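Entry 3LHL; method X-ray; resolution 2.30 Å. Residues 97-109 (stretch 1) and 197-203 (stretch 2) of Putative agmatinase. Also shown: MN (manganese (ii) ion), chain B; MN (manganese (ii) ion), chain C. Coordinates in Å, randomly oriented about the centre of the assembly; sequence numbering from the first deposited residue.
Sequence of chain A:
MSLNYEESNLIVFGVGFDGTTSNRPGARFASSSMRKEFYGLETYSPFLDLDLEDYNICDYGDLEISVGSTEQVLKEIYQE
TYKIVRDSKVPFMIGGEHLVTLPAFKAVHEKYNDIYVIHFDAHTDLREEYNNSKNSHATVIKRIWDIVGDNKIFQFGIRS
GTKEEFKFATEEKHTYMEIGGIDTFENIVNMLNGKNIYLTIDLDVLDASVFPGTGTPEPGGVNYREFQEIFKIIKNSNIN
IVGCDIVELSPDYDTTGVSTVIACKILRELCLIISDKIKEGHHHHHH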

# COMPACT_ATOMS: atom_id res chain seq x y z
N GLU A 97 -9.70 -0.49 3.29
CA GLU A 97 -9.03 -1.62 3.94
C GLU A 97 -7.98 -2.31 3.07
O GLU A 97 -7.98 -2.19 1.84
CB GLU A 97 -10.05 -2.64 4.44
CG GLU A 97 -10.83 -3.32 3.36
CD GLU A 97 -11.74 -4.39 3.94
OE1 GLU A 97 -12.66 -4.03 4.72
OE2 GLU A 97 -11.53 -5.58 3.61
N HIS A 98 -7.10 -3.04 3.73
CA HIS A 98 -6.00 -3.72 3.05
C HIS A 98 -6.41 -4.83 2.08
O HIS A 98 -5.63 -5.24 1.24
CB HIS A 98 -5.01 -4.25 4.09
CG HIS A 98 -3.59 -4.21 3.63
ND1 HIS A 98 -2.53 -4.34 4.50
CD2 HIS A 98 -3.05 -4.05 2.40
CE1 HIS A 98 -1.39 -4.26 3.82
NE2 HIS A 98 -1.69 -4.08 2.55
N LEU A 99 -7.64 -5.32 2.19
CA LEU A 99 -8.05 -6.40 1.29
C LEU A 99 -8.04 -5.98 -0.18
O LEU A 99 -7.81 -6.82 -1.05
CB LEU A 99 -9.44 -6.92 1.68
CG LEU A 99 -9.95 -8.14 0.90
CD1 LEU A 99 -8.96 -9.30 1.01
CD2 LEU A 99 -11.31 -8.54 1.45
N VAL A 100 -8.25 -4.69 -0.46
CA VAL A 100 -8.26 -4.22 -1.85
C VAL A 100 -6.97 -4.56 -2.58
O VAL A 100 -6.93 -4.60 -3.81
CB VAL A 100 -8.48 -2.67 -1.95
CG1 VAL A 100 -9.77 -2.27 -1.24
CG2 VAL A 100 -7.29 -1.93 -1.37
N THR A 101 -5.91 -4.79 -1.82
CA THR A 101 -4.61 -5.13 -2.38
C THR A 101 -4.59 -6.51 -3.06
O THR A 101 -3.85 -6.72 -4.02
CB THR A 101 -3.53 -5.11 -1.27
OG1 THR A 101 -3.36 -3.76 -0.81
CG2 THR A 101 -2.21 -5.65 -1.78
N LEU A 102 -5.41 -7.45 -2.58
CA LEU A 102 -5.42 -8.79 -3.16
C LEU A 102 -5.76 -8.81 -4.65
O LEU A 102 -4.96 -9.30 -5.45
CB LEU A 102 -6.38 -9.70 -2.37
CG LEU A 102 -6.57 -11.15 -2.84
CD1 LEU A 102 -5.21 -11.83 -3.08
CD2 LEU A 102 -7.37 -11.90 -1.79
N PRO A 103 -6.93 -8.29 -5.04
CA PRO A 103 -7.28 -8.30 -6.46
C PRO A 103 -6.33 -7.45 -7.30
O PRO A 103 -6.02 -7.80 -8.44
CB PRO A 103 -8.71 -7.76 -6.48
CG PRO A 103 -8.78 -6.90 -5.25
CD PRO A 103 -8.04 -7.74 -4.24
N ALA A 104 -5.86 -6.34 -6.73
CA ALA A 104 -4.94 -5.45 -7.43
C ALA A 104 -3.65 -6.20 -7.72
O ALA A 104 -3.14 -6.17 -8.84
CB ALA A 104 -4.65 -4.23 -6.57
N PHE A 105 -3.14 -6.87 -6.69
CA PHE A 105 -1.91 -7.63 -6.83
C PHE A 105 -2.10 -8.70 -7.89
O PHE A 105 -1.23 -8.90 -8.74
CB PHE A 105 -1.53 -8.31 -5.51
CG PHE A 105 -0.38 -9.26 -5.66
CD1 PHE A 105 0.91 -8.78 -5.88
CD2 PHE A 105 -0.60 -10.64 -5.67
CE1 PHE A 105 1.96 -9.65 -6.13
CE2 PHE A 105 0.45 -11.52 -5.91
CZ PHE A 105 1.73 -11.03 -6.14
N LYS A 106 -3.24 -9.39 -7.85
CA LYS A 106 -3.49 -10.44 -8.82
C LYS A 106 -3.41 -9.91 -10.25
O LYS A 106 -2.77 -10.53 -11.10
CB LYS A 106 -4.86 -11.08 -8.58
CG LYS A 106 -4.87 -12.05 -7.40
CD LYS A 106 -6.25 -12.66 -7.17
CE LYS A 106 -6.22 -13.62 -6.00
NZ LYS A 106 -7.55 -14.25 -5.76
N ALA A 107 -4.04 -8.77 -10.50
CA ALA A 107 -4.03 -8.18 -11.83
C ALA A 107 -2.59 -7.90 -12.27
O ALA A 107 -2.25 -8.06 -13.44
CB ALA A 107 -4.86 -6.89 -11.85
N VAL A 108 -1.75 -7.49 -11.33
CA VAL A 108 -0.36 -7.20 -11.64
C VAL A 108 0.42 -8.50 -11.83
O VAL A 108 1.20 -8.63 -12.78
CB VAL A 108 0.31 -6.38 -10.50
CG1 VAL A 108 1.77 -6.11 -10.85
CG2 VAL A 108 -0.43 -5.06 -10.30
N HIS A 109 0.19 -9.46 -10.94
CA HIS A 109 0.87 -10.75 -11.00
C HIS A 109 0.55 -11.49 -12.30
O HIS A 109 1.38 -12.27 -12.78
CB HIS A 109 0.49 -11.60 -9.79
CG HIS A 109 1.14 -12.95 -9.77
ND1 HIS A 109 0.47 -14.11 -10.09
CD2 HIS A 109 2.42 -13.32 -9.51
CE1 HIS A 109 1.30 -15.13 -10.03
NE2 HIS A 109 2.49 -14.68 -9.69
N ILE A 197 8.58 -5.19 -8.50
CA ILE A 197 7.98 -5.12 -7.19
C ILE A 197 6.55 -4.58 -7.13
O ILE A 197 6.15 -3.70 -7.89
CB ILE A 197 8.87 -4.23 -6.25
CG1 ILE A 197 10.07 -5.03 -5.73
CG2 ILE A 197 8.06 -3.67 -5.09
CD1 ILE A 197 11.10 -5.38 -6.79
N TYR A 198 5.77 -5.15 -6.21
CA TYR A 198 4.43 -4.65 -5.96
C TYR A 198 4.58 -4.08 -4.55
O TYR A 198 4.88 -4.82 -3.61
CB TYR A 198 3.36 -5.74 -5.93
CG TYR A 198 1.99 -5.14 -5.73
CD1 TYR A 198 1.19 -4.82 -6.83
CD2 TYR A 198 1.53 -4.79 -4.46
CE1 TYR A 198 -0.03 -4.15 -6.66
CE2 TYR A 198 0.32 -4.12 -4.28
CZ TYR A 198 -0.46 -3.81 -5.39
OH TYR A 198 -1.65 -3.13 -5.21
N LEU A 199 4.41 -2.78 -4.42
CA LEU A 199 4.56 -2.12 -3.13
C LEU A 199 3.22 -1.84 -2.46
O LEU A 199 2.42 -1.07 -2.97
CB LEU A 199 5.33 -0.81 -3.30
CG LEU A 199 5.46 0.12 -2.10
CD1 LEU A 199 6.27 -0.54 -1.00
CD2 LEU A 199 6.13 1.42 -2.56
N THR A 200 2.99 -2.48 -1.32
CA THR A 200 1.75 -2.28 -0.58
C THR A 200 2.09 -1.68 0.79
O THR A 200 2.77 -2.29 1.61
CB THR A 200 0.96 -3.60 -0.39
OG1 THR A 200 -0.21 -3.34 0.40
CG2 THR A 200 1.82 -4.66 0.30
N ILE A 201 1.59 -0.47 1.01
CA ILE A 201 1.85 0.23 2.26
C ILE A 201 0.60 0.43 3.12
O ILE A 201 -0.29 1.21 2.77
CB ILE A 201 2.47 1.62 1.98
CG1 ILE A 201 3.89 1.45 1.44
CG2 ILE A 201 2.46 2.48 3.25
CD1 ILE A 201 4.57 2.76 1.09
N ASP A 202 0.54 -0.29 4.24
CA ASP A 202 -0.56 -0.13 5.18
C ASP A 202 -0.08 1.06 6.02
O ASP A 202 0.94 0.96 6.71
CB ASP A 202 -0.71 -1.36 6.07
CG ASP A 202 -1.84 -1.22 7.06
OD1 ASP A 202 -2.00 -0.12 7.62
OD2 ASP A 202 -2.57 -2.20 7.28
N LEU A 203 -0.78 2.18 5.94
CA LEU A 203 -0.37 3.38 6.67
C LEU A 203 -0.25 3.23 8.18
O LEU A 203 0.40 4.05 8.83
CB LEU A 203 -1.28 4.55 6.32
CG LEU A 203 -1.25 4.97 4.84
CD1 LEU A 203 -2.35 5.98 4.55
CD2 LEU A 203 0.12 5.53 4.49
MN MN B . -2.57 -4.35 6.72
MN MN C . -2.28 -2.83 9.55

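The apolar centre of the contact is the ring of Y198, which lies against the helix 101-109 and gives up more surface to the other stretch (117 Å²) than any other residue. Helix and strand run nearly antiparallel, at 169°, with their axes 10.0 Å apart at closest approach, and the aromatic ring fills much of the space between them. The t rotamer of Y198 (chi1 -177°) carries the ring outward from the strand, along a CA-to-CB bond that already points toward the helix. F105 meets it edge-on: the two ring planes stand at 89°, with centroids 5.7 Å apart, and F105 CD1 approaches Y198 CG to 3.8 Å. In this arrangement the hydrogen-bearing rim of F105 addresses the electron-rich face of Y198. The CA-to-CB bond of F105 points sideways, yet its t rotamer still brings the ring edge to the tyrosine.

Smaller side chains complete the packing. V108 CG2 lies 3.8 Å from Y198 CE1, at the edge of the ring and near its plane, while A104, one helical turn earlier, places CB 3.5 Å from Y198 OH and 4.4 Å from Y198 CZ. The single methyl of A104 lets the helix backbone come close to the phenol end. The hydroxyl itself is satisfied by a hydrogen bond elsewhere in the structure, so a polar atom is buried here without being left unpaired. T101 continues the packing with its methyl, T101 CG2 lying 3.9 Å from Y198 CE2.

T101 also begins the passage to polar chemistry. Its hydroxyl faces that of the next inward-pointing strand residue, T200, with OG1 of T101 and OG1 of T200 3.4 Å apart, at best a weak hydrogen bond. The firmer link is from H98 NE2 to T200 OG1, 2.7 Å long with an angle of 160° at the hydrogen; the acceptor lies near the plane of the imidazole, where the ring nitrogen can donate directly.

That bond leaves the other nitrogen free to bind metal. H98 ND1 and D202 OD2 each lie 2.2 Å from the manganese of chain B, so the ion ties the start of stretch 1 to the end of the strand. Histidine suits this place because its two nitrogens serve threonine and metal at once. D202 OD2 also lies 2.4 Å from the manganese of chain C, bridging the two ions, and its carboxylate supplies negative charge to both. Further ligands come from elsewhere in the structure.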